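Local coordinates for protein bacteriophage virulence determinant (Salmonella enterica subsp. enterica serovar Typhimurium str. 14028S, PDB 6GGR) that probably acts as a zinc-dependent protease of the PipA family, a phage-encoded Salmonella effector that cleaves NF-kappaB transcription factors in the host cell, at residues Pro13-Pro16 / Glu17-Asp20; Pro22-Leu25 / Arg26-His29; Pro42-Leu45 / Ala46-Ile50; Leu100-Val103 / Glu104-Trp107. All coordinates share one frame; numbering follows the deposited sequence.

In the fold
All four contacts are short-range, each within one continuous piece of chain. Contact 1, at the surface, and contact 2, partly buried, follow each other in sequence and touch: the D14 carboxylate pairs with the R26 guanidinium at 2.7 Å between OD2 and NH2. Both are largely polar, with a charged network reaching helix 186-197. Contacts 3 and 4 lie across the chain's centre from contact 1, their own centres about 10 Å apart. Both are partly buried, with L45, A46, L49, L100 and W107 inside, and L49 O probably bonds to W107 N, tying helix 45-49 to strand 107-111. The D102-Q105 turn of contact 4 keeps the polar chemistry of a more exposed loop.

Contact 1. Residues Pro13-Pro16 / Glu17-Asp20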
ATOM      1  N   PRO B  13      -7.788 -18.647  21.070  1.00 47.91           N
ATOM      2  CA  PRO B  13      -7.195 -17.480  21.738  1.00 47.30           C
ATOM      3  C   PRO B  13      -7.448 -16.188  20.972  1.00 44.59           C
ATOM      4  O   PRO B  13      -7.405 -16.155  19.741  1.00 45.00           O
ATOM      5  CB  PRO B  13      -5.699 -17.820  21.803  1.00 51.58           C
ATOM      6  CG  PRO B  13      -5.514 -19.064  20.979  1.00 57.57           C
ATOM      7  CD  PRO B  13      -6.821 -19.740  20.887  1.00 48.66           C
ATOM      8  N   ASP B  14      -7.718 -15.118  21.723  1.00 43.81           N
ATOM      9  CA  ASP B  14      -7.959 -13.799  21.160  1.00 65.68           C
ATOM     10  C   ASP B  14      -7.317 -12.758  22.070  1.00 51.77           C
ATOM     11  O   ASP B  14      -6.832 -13.070  23.160  1.00 42.69           O
ATOM     12  CB  ASP B  14      -9.460 -13.535  20.991  1.00 69.20           C
ATOM     13  CG  ASP B  14      -9.752 -12.444  19.981  1.00 60.30           C
ATOM     14  OD1 ASP B  14      -8.792 -11.831  19.469  1.00 48.82           O
ATOM     15  OD2 ASP B  14     -10.944 -12.200  19.697  1.00 62.76           O
ATOM     16  N   LEU B  15      -7.325 -11.494  21.614  1.00 49.51           N
ATOM     17  CA  LEU B  15      -6.649 -10.423  22.331  1.00 43.71           C
ATOM     18  C   LEU B  15      -7.650  -9.496  23.012  1.00 48.06           C
ATOM     19  O   LEU B  15      -8.758  -9.292  22.506  1.00 51.84           O
ATOM     20  CB  LEU B  15      -5.780  -9.580  21.388  1.00 39.60           C
ATOM     21  CG  LEU B  15      -4.682 -10.295  20.604  1.00 42.13           C
ATOM     22  CD1 LEU B  15      -3.711  -9.269  20.056  1.00 35.25           C
ATOM     23  CD2 LEU B  15      -3.947 -11.324  21.448  1.00 43.91           C
ATOM     24  N   PRO B  16      -7.286  -8.897  24.151  1.00 52.69           N
ATOM     25  CA  PRO B  16      -8.161  -7.868  24.739  1.00 55.90           C
ATOM     26  C   PRO B  16      -8.454  -6.726  23.783  1.00 47.88           C
ATOM     27  O   PRO B  16      -9.560  -6.169  23.814  1.00 50.66           O
ATOM     28  CB  PRO B  16      -7.370  -7.386  25.964  1.00 56.08           C
ATOM     29  CG  PRO B  16      -6.365  -8.449  26.238  1.00 54.59           C
ATOM     30  CD  PRO B  16      -6.050  -9.087  24.930  1.00 48.78           C
ATOM     31  N   GLU B  17      -7.492  -6.353  22.935  1.00 56.66           N
ATOM     32  CA  GLU B  17      -7.701  -5.291  21.959  1.00 51.44           C
ATOM     33  C   GLU B  17      -8.750  -5.649  20.912  1.00 53.88           C
ATOM     34  O   GLU B  17      -9.161  -4.769  20.151  1.00 58.65           O
ATOM     35  CB  GLU B  17      -6.375  -4.949  21.267  1.00 43.69           C
ATOM     36  CG  GLU B  17      -5.317  -4.327  22.188  1.00 51.88           C
ATOM     37  CD  GLU B  17      -4.555  -5.360  23.015  1.00 56.25           C
ATOM     38  OE1 GLU B  17      -4.901  -6.558  22.946  1.00 51.46           O
ATOM     39  OE2 GLU B  17      -3.605  -4.975  23.734  1.00 50.81           O
ATOM     40  N   HIS B  18      -9.191  -6.906  20.860  1.00 47.01           N
ATOM     41  CA  HIS B  18     -10.194  -7.361  19.905  1.00 48.48           C
ATOM     42  C   HIS B  18     -11.555  -7.603  20.536  1.00 81.27           C
ATOM     43  O   HIS B  18     -12.573  -7.139  20.014  1.00 78.34           O
ATOM     44  CB  HIS B  18      -9.739  -8.662  19.237  1.00 46.69           C
ATOM     45  CG  HIS B  18      -8.469  -8.537  18.464  1.00 43.62           C
ATOM     46  ND1 HIS B  18      -7.794  -9.633  17.973  1.00 42.40           N
ATOM     47  CD2 HIS B  18      -7.754  -7.452  18.088  1.00 42.44           C
ATOM     48  CE1 HIS B  18      -6.713  -9.228  17.333  1.00 44.58           C
ATOM     49  NE2 HIS B  18      -6.666  -7.909  17.387  1.00 40.32           N
ATOM     50  N   GLN B  19     -11.592  -8.332  21.656  1.00 82.49           N
ATOM     51  CA  GLN B  19     -12.825  -8.961  22.122  1.00 85.26           C
ATOM     52  C   GLN B  19     -13.992  -7.987  22.231  1.00 89.23           C
ATOM     53  O   GLN B  19     -15.148  -8.421  22.164  1.00 99.26           O
ATOM     54  CB  GLN B  19     -12.592  -9.638  23.477  1.00 84.53           C
ATOM     55  CG  GLN B  19     -11.348 -10.516  23.526  1.00 88.39           C
ATOM     56  CD  GLN B  19     -11.619 -11.892  24.112  1.00100.48           C
ATOM     57  OE1 GLN B  19     -12.279 -12.726  23.491  1.00100.50           O
ATOM     58  NE2 GLN B  19     -11.105 -12.136  25.312  1.00103.63           N
ATOM     59  N   ASP B  20     -13.734  -6.693  22.407  1.00 84.42           N
ATOM     60  CA  ASP B  20     -14.794  -5.690  22.350  1.00 88.21           C
ATOM     61  C   ASP B  20     -14.910  -5.235  20.898  1.00 98.19           C
ATOM     62  O   ASP B  20     -14.013  -4.572  20.368  1.00100.55           O
ATOM     63  CB  ASP B  20     -14.516  -4.529  23.306  1.00 90.23           C
ATOM     64  CG  ASP B  20     -13.416  -3.609  22.819  1.00 94.91           C
ATOM     65  OD1 ASP B  20     -12.307  -4.100  22.519  1.00 98.41           O
ATOM     66  OD2 ASP B  20     -13.670  -2.388  22.732  1.00 96.72           O
TER
HETATM   67  O   HOH W   1     -12.772 -13.770  20.627  1.00 52.31           O
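D14 reaches forward along the chain to H18, with CG swung anti to the backbone N (chi1 -159°). H18 ND1 gives its hydrogen to D14 OD1 at 2.8 Å, meeting the oxygen nearly along its C-O axis but in a bond bent at the hydrogen (140°), while the carboxylate and ring planes stand 55° apart. The same oxygen takes the amide of L15 from above the carboxylate plane, L15 N to D14 OD1 measuring 2.6 Å, so two donors fix the group's rotation. Its other oxygen, OD2, receives a water that also donates to Q19 OE1. L15 lies alongside H18 and sets CB over one face of the imidazole, a CH-pi contact at 4.1 Å from the centroid. Its carbonyl oxygen starts the helix by accepting from H18 N at 2.9 Å and from Q19 N at 3.1 Å. P16 suits this first turn because it has no N-H that would need an acceptor; its CD meets E17 OE1 at 3.4 Å. Histidine serves well at 18, since NE2 is bonded in turn to N192 of helix 186-197. The result is a His-carboxylate hydrogen bond from a residue just ahead of the short helix 16-19 to H18 within it.

Contact 2. Residues Pro22-Leu25 / Arg26-His29; sequences PSQL and RLQH
The guanidinium of R26 has P22 beside it, CB to NH2 at 4.0 Å, with the approach oblique to the plane; the backbone N of S23 also comes at a slant. Its charged partners lie outside this turn: NH2 forms a salt bridge with E189 as well as with D14. CG anti to the backbone N (chi1 157°) and a bend at chi3 carry the head back toward P22, where an arginine can gather two acids at once. The amide of Q24 is a second flat group in contact. L27 CD1 lies 4.0 Å from Q24 OE1 and about as far from NE2, and it also packs on P22 CG at 3.9 Å, the two side chains crossing obliquely. Proline and leucine thus give the start of the helix a small apolar patch. L27 CG comes within 3.1 Å of S23 O. Further on, Q28 has CG in the crowded position between N and carbonyl carbon (chi1 62°), which brings it to 3.2 Å from L25 O. That oxygen accepts the regular helical bond from H29 N at 3.0 Å. S23 OG accepts from R26 N, weak at 3.3 Å though almost straight, and weakly from L25 N, while it is also hydrogen-bonded to E179. Serine is apt here, its short hydroxyl reaching forward to the amides of the first turn. Such bonding marks S23 as the N-cap of helix 24-30, reinforced by E179, which also takes the amide of Q24.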
ATOM      1  N   PRO B  22     -15.005  -7.623  18.263  1.00 62.90           N
ATOM      2  CA  PRO B  22     -14.045  -8.424  17.507  1.00 58.90           C
ATOM      3  C   PRO B  22     -14.468  -8.521  16.051  1.00 60.07           C
ATOM      4  O   PRO B  22     -15.630  -8.316  15.695  1.00 73.21           O
ATOM      5  CB  PRO B  22     -14.114  -9.791  18.194  1.00 56.61           C
ATOM      6  CG  PRO B  22     -15.526  -9.879  18.643  1.00 60.62           C
ATOM      7  CD  PRO B  22     -15.959  -8.468  18.996  1.00 63.52           C
ATOM      8  N   SER B  23     -13.498  -8.838  15.204  1.00 54.26           N
ATOM      9  CA  SER B  23     -13.817  -9.083  13.808  1.00 68.59           C
ATOM     10  C   SER B  23     -14.808 -10.232  13.717  1.00 65.72           C
ATOM     11  O   SER B  23     -14.648 -11.261  14.378  1.00 75.28           O
ATOM     12  CB  SER B  23     -12.551  -9.406  13.016  1.00 65.31           C
ATOM     13  OG  SER B  23     -12.870  -9.841  11.706  1.00 52.67           O
ATOM     14  N   GLN B  24     -15.841 -10.060  12.896  1.00 64.42           N
ATOM     15  CA  GLN B  24     -16.812 -11.125  12.678  1.00 65.78           C
ATOM     16  C   GLN B  24     -16.437 -12.039  11.517  1.00 66.13           C
ATOM     17  O   GLN B  24     -16.955 -13.159  11.439  1.00 70.72           O
ATOM     18  CB  GLN B  24     -18.204 -10.528  12.438  1.00 71.26           C
ATOM     19  CG  GLN B  24     -18.801  -9.825  13.656  1.00 85.31           C
ATOM     20  CD  GLN B  24     -19.045 -10.770  14.822  1.00 85.79           C
ATOM     21  OE1 GLN B  24     -19.369 -11.943  14.630  1.00 86.94           O
ATOM     22  NE2 GLN B  24     -18.885 -10.263  16.040  1.00 76.45           N
ATOM     23  N   LEU B  25     -15.535 -11.601  10.635  1.00 59.74           N
ATOM     24  CA  LEU B  25     -15.109 -12.431   9.513  1.00 59.48           C
ATOM     25  C   LEU B  25     -14.056 -13.452   9.930  1.00 65.22           C
ATOM     26  O   LEU B  25     -14.084 -14.599   9.472  1.00 65.36           O
ATOM     27  CB  LEU B  25     -14.568 -11.548   8.391  1.00 58.17           C
ATOM     28  CG  LEU B  25     -15.616 -10.727   7.638  1.00 61.18           C
ATOM     29  CD1 LEU B  25     -14.954  -9.581   6.895  1.00 59.86           C
ATOM     30  CD2 LEU B  25     -16.388 -11.610   6.674  1.00 63.93           C
ATOM     31  N   ARG B  26     -13.107 -13.047  10.778  1.00 74.26           N
ATOM     32  CA  ARG B  26     -12.159 -14.000  11.347  1.00 58.80           C
ATOM     33  C   ARG B  26     -12.890 -15.061  12.159  1.00 53.51           C
ATOM     34  O   ARG B  26     -12.628 -16.261  12.013  1.00 53.45           O
ATOM     35  CB  ARG B  26     -11.135 -13.260  12.215  1.00 49.41           C
ATOM     36  CG  ARG B  26     -10.449 -14.119  13.269  1.00 49.02           C
ATOM     37  CD  ARG B  26      -9.399 -13.342  14.050  1.00 44.84           C
ATOM     38  NE  ARG B  26      -9.999 -12.431  15.023  1.00 45.93           N
ATOM     39  CZ  ARG B  26     -10.441 -12.796  16.223  1.00 47.07           C
ATOM     40  NH1 ARG B  26     -10.358 -14.062  16.610  1.00 47.40           N
ATOM     41  NH2 ARG B  26     -10.971 -11.894  17.040  1.00 48.35           N
ATOM     42  N   LEU B  27     -13.825 -14.636  13.013  1.00 55.48           N
ATOM     43  CA  LEU B  27     -14.509 -15.575  13.894  1.00 61.03           C
ATOM     44  C   LEU B  27     -15.196 -16.685  13.110  1.00 59.80           C
ATOM     45  O   LEU B  27     -15.338 -17.802  13.619  1.00 60.69           O
ATOM     46  CB  LEU B  27     -15.524 -14.836  14.770  1.00 69.40           C
ATOM     47  CG  LEU B  27     -14.964 -13.936  15.877  1.00 71.76           C
ATOM     48  CD1 LEU B  27     -16.092 -13.165  16.551  1.00 71.63           C
ATOM     49  CD2 LEU B  27     -14.174 -14.730  16.911  1.00 64.42           C
ATOM     50  N   GLN B  28     -15.617 -16.412  11.875  1.00 68.56           N
ATOM     51  CA  GLN B  28     -16.275 -17.445  11.087  1.00 72.12           C
ATOM     52  C   GLN B  28     -15.310 -18.211  10.194  1.00 69.22           C
ATOM     53  O   GLN B  28     -15.600 -19.359   9.840  1.00 63.58           O
ATOM     54  CB  GLN B  28     -17.405 -16.844  10.247  1.00 68.93           C
ATOM     55  CG  GLN B  28     -16.994 -15.816   9.226  1.00 81.96           C
ATOM     56  CD  GLN B  28     -18.195 -15.255   8.482  1.00 88.85           C
ATOM     57  OE1 GLN B  28     -19.084 -14.651   9.085  1.00 79.65           O
ATOM     58  NE2 GLN B  28     -18.236 -15.468   7.172  1.00 86.91           N
ATOM     59  N   HIS B  29     -14.164 -17.625   9.838  1.00 65.77           N
ATOM     60  CA  HIS B  29     -13.113 -18.438   9.239  1.00 60.07           C
ATOM     61  C   HIS B  29     -12.570 -19.443  10.247  1.00 57.60           C
ATOM     62  O   HIS B  29     -12.190 -20.557   9.868  1.00 56.26           O
ATOM     63  CB  HIS B  29     -11.983 -17.559   8.702  1.00 59.17           C
ATOM     64  CG  HIS B  29     -10.944 -18.323   7.939  1.00 57.81           C
ATOM     65  ND1 HIS B  29     -11.157 -18.792   6.661  1.00 54.85           N
ATOM     66  CD2 HIS B  29      -9.694 -18.716   8.281  1.00 53.71           C
ATOM     67  CE1 HIS B  29     -10.080 -19.434   6.245  1.00 56.63           C
ATOM     68  NE2 HIS B  29      -9.178 -19.403   7.209  1.00 53.49           N
TER

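Contact 3. Residues Pro42-Leu45 / Ala46-Ile50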
ATOM      1  N   PRO B  42       7.780 -27.921   9.879  1.00 61.92           N
ATOM      2  CA  PRO B  42       8.024 -26.481   9.660  1.00 59.92           C
ATOM      3  C   PRO B  42       9.009 -26.157   8.546  1.00 61.82           C
ATOM      4  O   PRO B  42       8.777 -25.210   7.786  1.00 50.50           O
ATOM      5  CB  PRO B  42       8.552 -26.019  11.025  1.00 54.29           C
ATOM      6  CG  PRO B  42       7.931 -26.943  11.995  1.00 52.95           C
ATOM      7  CD  PRO B  42       7.863 -28.276  11.306  1.00 56.04           C
ATOM      8  N   MET B  43      10.109 -26.900   8.432  1.00 68.97           N
ATOM      9  CA  MET B  43      11.129 -26.564   7.443  1.00 69.06           C
ATOM     10  C   MET B  43      10.694 -26.848   6.010  1.00 69.83           C
ATOM     11  O   MET B  43      11.504 -26.657   5.096  1.00 74.24           O
ATOM     12  CB  MET B  43      12.422 -27.320   7.758  1.00 72.16           C
ATOM     13  CG  MET B  43      13.300 -26.616   8.784  1.00 86.49           C
ATOM     14  SD  MET B  43      14.564 -27.684   9.504  1.00 98.24           S
ATOM     15  CE  MET B  43      13.609 -28.541  10.755  1.00 97.16           C
ATOM     16  N   CYS B  44       9.455 -27.290   5.786  1.00 75.59           N
ATOM     17  CA  CYS B  44       8.917 -27.481   4.445  1.00 73.40           C
ATOM     18  C   CYS B  44       7.780 -26.522   4.120  1.00 61.85           C
ATOM     19  O   CYS B  44       7.204 -26.613   3.030  1.00 55.43           O
ATOM     20  CB  CYS B  44       8.431 -28.924   4.273  1.00 80.31           C
ATOM     21  SG  CYS B  44       9.741 -30.163   4.357  1.00 79.86           S
ATOM     22  N   LEU B  45       7.444 -25.604   5.031  1.00 53.13           N
ATOM     23  CA  LEU B  45       6.315 -24.706   4.807  1.00 60.77           C
ATOM     24  C   LEU B  45       6.569 -23.774   3.629  1.00 60.25           C
ATOM     25  O   LEU B  45       5.643 -23.449   2.875  1.00 54.08           O
ATOM     26  CB  LEU B  45       6.038 -23.892   6.069  1.00 43.36           C
ATOM     27  CG  LEU B  45       5.688 -24.678   7.331  1.00 53.07           C
ATOM     28  CD1 LEU B  45       5.749 -23.768   8.545  1.00 48.17           C
ATOM     29  CD2 LEU B  45       4.315 -25.307   7.213  1.00 57.42           C
ATOM     30  N   ALA B  46       7.812 -23.318   3.464  1.00 60.03           N
ATOM     31  CA  ALA B  46       8.135 -22.429   2.351  1.00 56.80           C
ATOM     32  C   ALA B  46       7.827 -23.093   1.013  1.00 56.64           C
ATOM     33  O   ALA B  46       7.183 -22.494   0.143  1.00 56.92           O
ATOM     34  CB  ALA B  46       9.605 -22.019   2.424  1.00 49.04           C
ATOM     35  N   GLU B  47       8.295 -24.331   0.828  1.00 53.77           N
ATOM     36  CA  GLU B  47       7.986 -25.068  -0.396  1.00 62.03           C
ATOM     37  C   GLU B  47       6.484 -25.257  -0.559  1.00 63.53           C
ATOM     38  O   GLU B  47       5.966 -25.244  -1.682  1.00 73.14           O
ATOM     39  CB  GLU B  47       8.696 -26.422  -0.388  1.00 67.03           C
ATOM     40  CG  GLU B  47      10.112 -26.391  -0.948  1.00 79.65           C
ATOM     41  CD  GLU B  47      10.868 -27.685  -0.715  1.00 99.23           C
ATOM     42  OE1 GLU B  47      10.221 -28.750  -0.626  1.00108.31           O
ATOM     43  OE2 GLU B  47      12.113 -27.635  -0.612  1.00106.30           O
ATOM     44  N   TYR B  48       5.766 -25.437   0.551  1.00 60.81           N
ATOM     45  CA  TYR B  48       4.321 -25.619   0.472  1.00 63.27           C
ATOM     46  C   TYR B  48       3.615 -24.340   0.040  1.00 66.21           C
ATOM     47  O   TYR B  48       2.567 -24.403  -0.610  1.00 60.86           O
ATOM     48  CB  TYR B  48       3.770 -26.085   1.823  1.00 56.72           C
ATOM     49  CG  TYR B  48       4.312 -27.416   2.321  1.00 57.89           C
ATOM     50  CD1 TYR B  48       5.048 -28.253   1.490  1.00 58.99           C
ATOM     51  CD2 TYR B  48       4.077 -27.835   3.625  1.00 59.93           C
ATOM     52  CE1 TYR B  48       5.539 -29.461   1.945  1.00 65.28           C
ATOM     53  CE2 TYR B  48       4.564 -29.045   4.088  1.00 58.34           C
ATOM     54  CZ  TYR B  48       5.294 -29.852   3.242  1.00 65.42           C
ATOM     55  OH  TYR B  48       5.785 -31.057   3.691  1.00 73.52           O
ATOM     56  N   LEU B  49       4.166 -23.178   0.385  1.00 51.72           N
ATOM     57  CA  LEU B  49       3.518 -21.908   0.075  1.00 53.56           C
ATOM     58  C   LEU B  49       3.994 -21.318  -1.249  1.00 55.38           C
ATOM     59  O   LEU B  49       3.193 -20.722  -1.977  1.00 57.37           O
ATOM     60  CB  LEU B  49       3.765 -20.904   1.204  1.00 47.23           C
ATOM     61  CG  LEU B  49       3.072 -19.542   1.093  1.00 45.61           C
ATOM     62  CD1 LEU B  49       1.597 -19.645   1.449  1.00 45.08           C
ATOM     63  CD2 LEU B  49       3.764 -18.510   1.968  1.00 42.81           C
ATOM     64  N   ILE B  50       5.274 -21.478  -1.582  1.00 63.34           N
ATOM     65  CA  ILE B  50       5.898 -20.784  -2.707  1.00 68.22           C
ATOM     66  C   ILE B  50       6.303 -21.800  -3.765  1.00 59.74           C
ATOM     67  O   ILE B  50       6.957 -22.804  -3.455  1.00 60.35           O
ATOM     68  CB  ILE B  50       7.117 -19.965  -2.247  1.00 61.16           C
ATOM     69  CG1 ILE B  50       6.735 -19.022  -1.099  1.00 57.05           C
ATOM     70  CG2 ILE B  50       7.716 -19.189  -3.411  1.00 55.51           C
ATOM     71  CD1 ILE B  50       5.557 -18.107  -1.393  1.00 53.54           C
TER
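With CG anti to its carbonyl carbon (chi1 -61°), Y48 lays its ring back along the preceding turn, over C44. One face receives the carbonyl oxygen of C44, which stands 3.0 Å above the ring plane, displaced toward the rim, and lies 3.1 Å from Y48 CG. At the ring's far end C44 CB packs against Y48 CZ at 3.4 Å. The thiol goes beside the backbone N of its own residue, putting SG 5.4 Å from the ring centroid and 43° off the normal, an oblique sulfur-aromatic contact. An interchain disulfide through C44 has been seen in a crystal structure of this protein, though no other chain of this assembly touches the segment. Here a 3-10 turn at 42-44 runs into helix 45-49: L45 N bonds to P42 O, then Y48 N to C44 O at 3.1 Å and L49 N to L45 O at 2.9 Å take up the alpha-helical pattern. Proline fits the opening of the turn, where its nitrogen has no hydrogen to offer. L45 CD2 approaches Y48 CD2 loosely, while the L45 side chain is buried against M92 and Y82. A tyrosine can both cover the C44 peptide and meet a second aromatic, the ring of Y96, whose plane is about 55° from its own.

Contact 4. Residues Leu100-Val103 / Glu104-Trp107; sequences LHDV and EQRW
Four residues, D102 to Q105, make a type I beta turn closed by Q105 N to D102 O at 2.9 Å. The D102 side chain adds an Asx turn: with CG anti to the backbone N (chi1 -171°), OD1 reaches E104 N at 2.9 Å and takes its hydrogen nearly straight (168°), from above the carboxylate plane. Aspartate suits the first position because its short carboxylate can hold an amide the turn itself does not bond. Q105 runs across D102 at about a right angle, NE2 lying 3.8 Å from D102 CB, with amide and carboxylate planes 80° apart. R106 bends back over the turn, its CG 3.2 Å from V103 O; the modelled position of its guanidinium head against the L100 carbonyl is implausibly close, and its detail there is doubtful. L100 sends CD2 to the edge of the W107 indole, 4.0 Å from CD1, the two side chains crossing roughly perpendicular. These large apolar groups fit the buried ends of the loop. The loop links helix 86-100 to strand 107-111, with L100 packed on L49 and on L172 of helix 160-173, while W107 rests on A171 and bonds through its backbone to S51.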
ATOM      1  N   LEU B 100      -2.414 -25.961  -0.825  1.00 61.42           N
ATOM      2  CA  LEU B 100      -0.968 -26.007  -0.830  1.00 59.93           C
ATOM      3  C   LEU B 100      -0.424 -27.390  -1.033  1.00 67.58           C
ATOM      4  O   LEU B 100       0.722 -27.560  -1.369  1.00 80.00           O
ATOM      5  CB  LEU B 100      -0.232 -25.247   0.327  1.00 56.26           C
ATOM      6  CG  LEU B 100      -0.366 -23.721   0.390  1.00 74.86           C
ATOM      7  CD1 LEU B 100       0.283 -23.172   1.645  1.00 91.33           C
ATOM      8  CD2 LEU B 100       0.171 -22.981  -0.855  1.00 67.51           C
ATOM      9  N   HIS B 101      -1.208 -28.403  -0.728  1.00 72.81           N
ATOM     10  CA  HIS B 101      -0.662 -29.730  -0.968  1.00 65.73           C
ATOM     11  C   HIS B 101      -0.423 -29.954  -2.454  1.00 68.56           C
ATOM     12  O   HIS B 101       0.442 -30.754  -2.829  1.00 69.91           O
ATOM     13  CB  HIS B 101      -1.600 -30.796  -0.418  1.00 67.41           C
ATOM     14  CG  HIS B 101      -2.913 -30.854  -1.128  1.00 70.12           C
ATOM     15  ND1 HIS B 101      -3.079 -31.497  -2.335  1.00 73.51           N
ATOM     16  CD2 HIS B 101      -4.119 -30.328  -0.812  1.00 70.01           C
ATOM     17  CE1 HIS B 101      -4.334 -31.377  -2.726  1.00 75.33           C
ATOM     18  NE2 HIS B 101      -4.987 -30.672  -1.820  1.00 82.27           N
ATOM     19  N   ASP B 102      -1.170 -29.250  -3.301  1.00 81.03           N
ATOM     20  CA  ASP B 102      -1.028 -29.356  -4.745  1.00 72.39           C
ATOM     21  C   ASP B 102       0.143 -28.497  -5.207  1.00 80.23           C
ATOM     22  O   ASP B 102       0.141 -27.276  -5.012  1.00 68.70           O
ATOM     23  CB  ASP B 102      -2.321 -28.918  -5.426  1.00 75.49           C
ATOM     24  CG  ASP B 102      -2.334 -29.214  -6.911  1.00 77.41           C
ATOM     25  OD1 ASP B 102      -1.246 -29.326  -7.513  1.00 77.80           O
ATOM     26  OD2 ASP B 102      -3.440 -29.332  -7.477  1.00 79.68           O
ATOM     27  N   VAL B 103       1.134 -29.133  -5.836  1.00 88.80           N
ATOM     28  CA  VAL B 103       2.332 -28.430  -6.278  1.00 89.67           C
ATOM     29  C   VAL B 103       2.006 -27.329  -7.278  1.00 90.97           C
ATOM     30  O   VAL B 103       2.816 -26.417  -7.478  1.00 89.68           O
ATOM     31  CB  VAL B 103       3.336 -29.447  -6.866  1.00 96.48           C
ATOM     32  CG1 VAL B 103       4.574 -28.749  -7.425  1.00 92.30           C
ATOM     33  CG2 VAL B 103       3.739 -30.469  -5.803  1.00100.32           C
ATOM     34  N   GLU B 104       0.832 -27.381  -7.912  1.00 92.00           N
ATOM     35  CA  GLU B 104       0.439 -26.400  -8.915  1.00 93.38           C
ATOM     36  C   GLU B 104      -0.651 -25.456  -8.412  1.00 88.41           C
ATOM     37  O   GLU B 104      -1.326 -24.807  -9.218  1.00 90.29           O
ATOM     38  CB  GLU B 104      -0.009 -27.112 -10.194  1.00101.44           C
ATOM     39  CG  GLU B 104       1.147 -27.565 -11.080  1.00110.12           C
ATOM     40  CD  GLU B 104       1.793 -26.417 -11.838  1.00121.30           C
ATOM     41  OE1 GLU B 104       1.199 -25.319 -11.879  1.00123.41           O
ATOM     42  OE2 GLU B 104       2.898 -26.614 -12.389  1.00127.27           O
ATOM     43  N   GLN B 105      -0.866 -25.468  -7.111  1.00 85.23           N
ATOM     44  CA  GLN B 105      -1.724 -24.462  -6.476  1.00 77.87           C
ATOM     45  C   GLN B 105      -0.925 -23.432  -5.560  1.00 72.44           C
ATOM     46  O   GLN B 105      -1.556 -22.745  -4.789  1.00 63.15           O
ATOM     47  CB  GLN B 105      -2.967 -25.068  -5.759  1.00 69.36           C
ATOM     48  CG  GLN B 105      -4.037 -25.679  -6.672  1.00 73.23           C
ATOM     49  CD  GLN B 105      -5.429 -25.919  -5.946  1.00 78.39           C
ATOM     50  OE1 GLN B 105      -6.266 -25.031  -5.883  1.00 80.49           O
ATOM     51  NE2 GLN B 105      -5.626 -27.092  -5.352  1.00 84.89           N
ATOM     52  N   ARG B 106       0.392 -23.442  -5.652  1.00 74.94           N
ATOM     53  CA  ARG B 106       1.280 -22.597  -4.816  1.00 73.49           C
ATOM     54  C   ARG B 106       1.363 -21.116  -5.310  1.00 70.91           C
ATOM     55  O   ARG B 106       0.836 -20.796  -6.366  1.00 61.81           O
ATOM     56  CB  ARG B 106       2.673 -23.192  -4.566  1.00 30.00           C
ATOM     57  CG  ARG B 106       2.789 -24.679  -4.786  1.00 30.00           C
ATOM     58  CD  ARG B 106       2.471 -25.511  -3.558  1.00 30.00           C
ATOM     59  NE  ARG B 106       3.493 -26.523  -3.313  1.00 30.00           N
ATOM     60  CZ  ARG B 106       3.332 -27.607  -2.576  1.00 30.00           C
ATOM     61  NH1 ARG B 106       2.195 -27.873  -1.976  1.00 30.00           N
ATOM     62  NH2 ARG B 106       4.340 -28.414  -2.422  1.00 30.00           N
ATOM     63  N   TRP B 107       2.002 -20.239  -4.534  1.00 58.34           N
ATOM     64  CA  TRP B 107       1.999 -18.777  -4.825  1.00 55.80           C
ATOM     65  C   TRP B 107       3.320 -18.366  -5.398  1.00 64.96           C
ATOM     66  O   TRP B 107       4.324 -18.978  -5.141  1.00 57.44           O
ATOM     67  CB  TRP B 107       1.689 -17.916  -3.555  1.00 52.77           C
ATOM     68  CG  TRP B 107       0.344 -18.145  -2.968  1.00 61.17           C
ATOM     69  CD1 TRP B 107      -0.069 -19.230  -2.318  1.00 60.59           C
ATOM     70  CD2 TRP B 107      -0.749 -17.235  -2.952  1.00 62.84           C
ATOM     71  NE1 TRP B 107      -1.344 -19.083  -1.918  1.00 60.79           N
ATOM     72  CE2 TRP B 107      -1.788 -17.856  -2.297  1.00 60.49           C
ATOM     73  CE3 TRP B 107      -0.934 -15.948  -3.445  1.00 60.59           C
ATOM     74  CZ2 TRP B 107      -2.992 -17.255  -2.116  1.00 53.45           C
ATOM     75  CZ3 TRP B 107      -2.117 -15.363  -3.275  1.00 52.51           C
ATOM     76  CH2 TRP B 107      -3.137 -15.999  -2.621  1.00 59.47           C
TER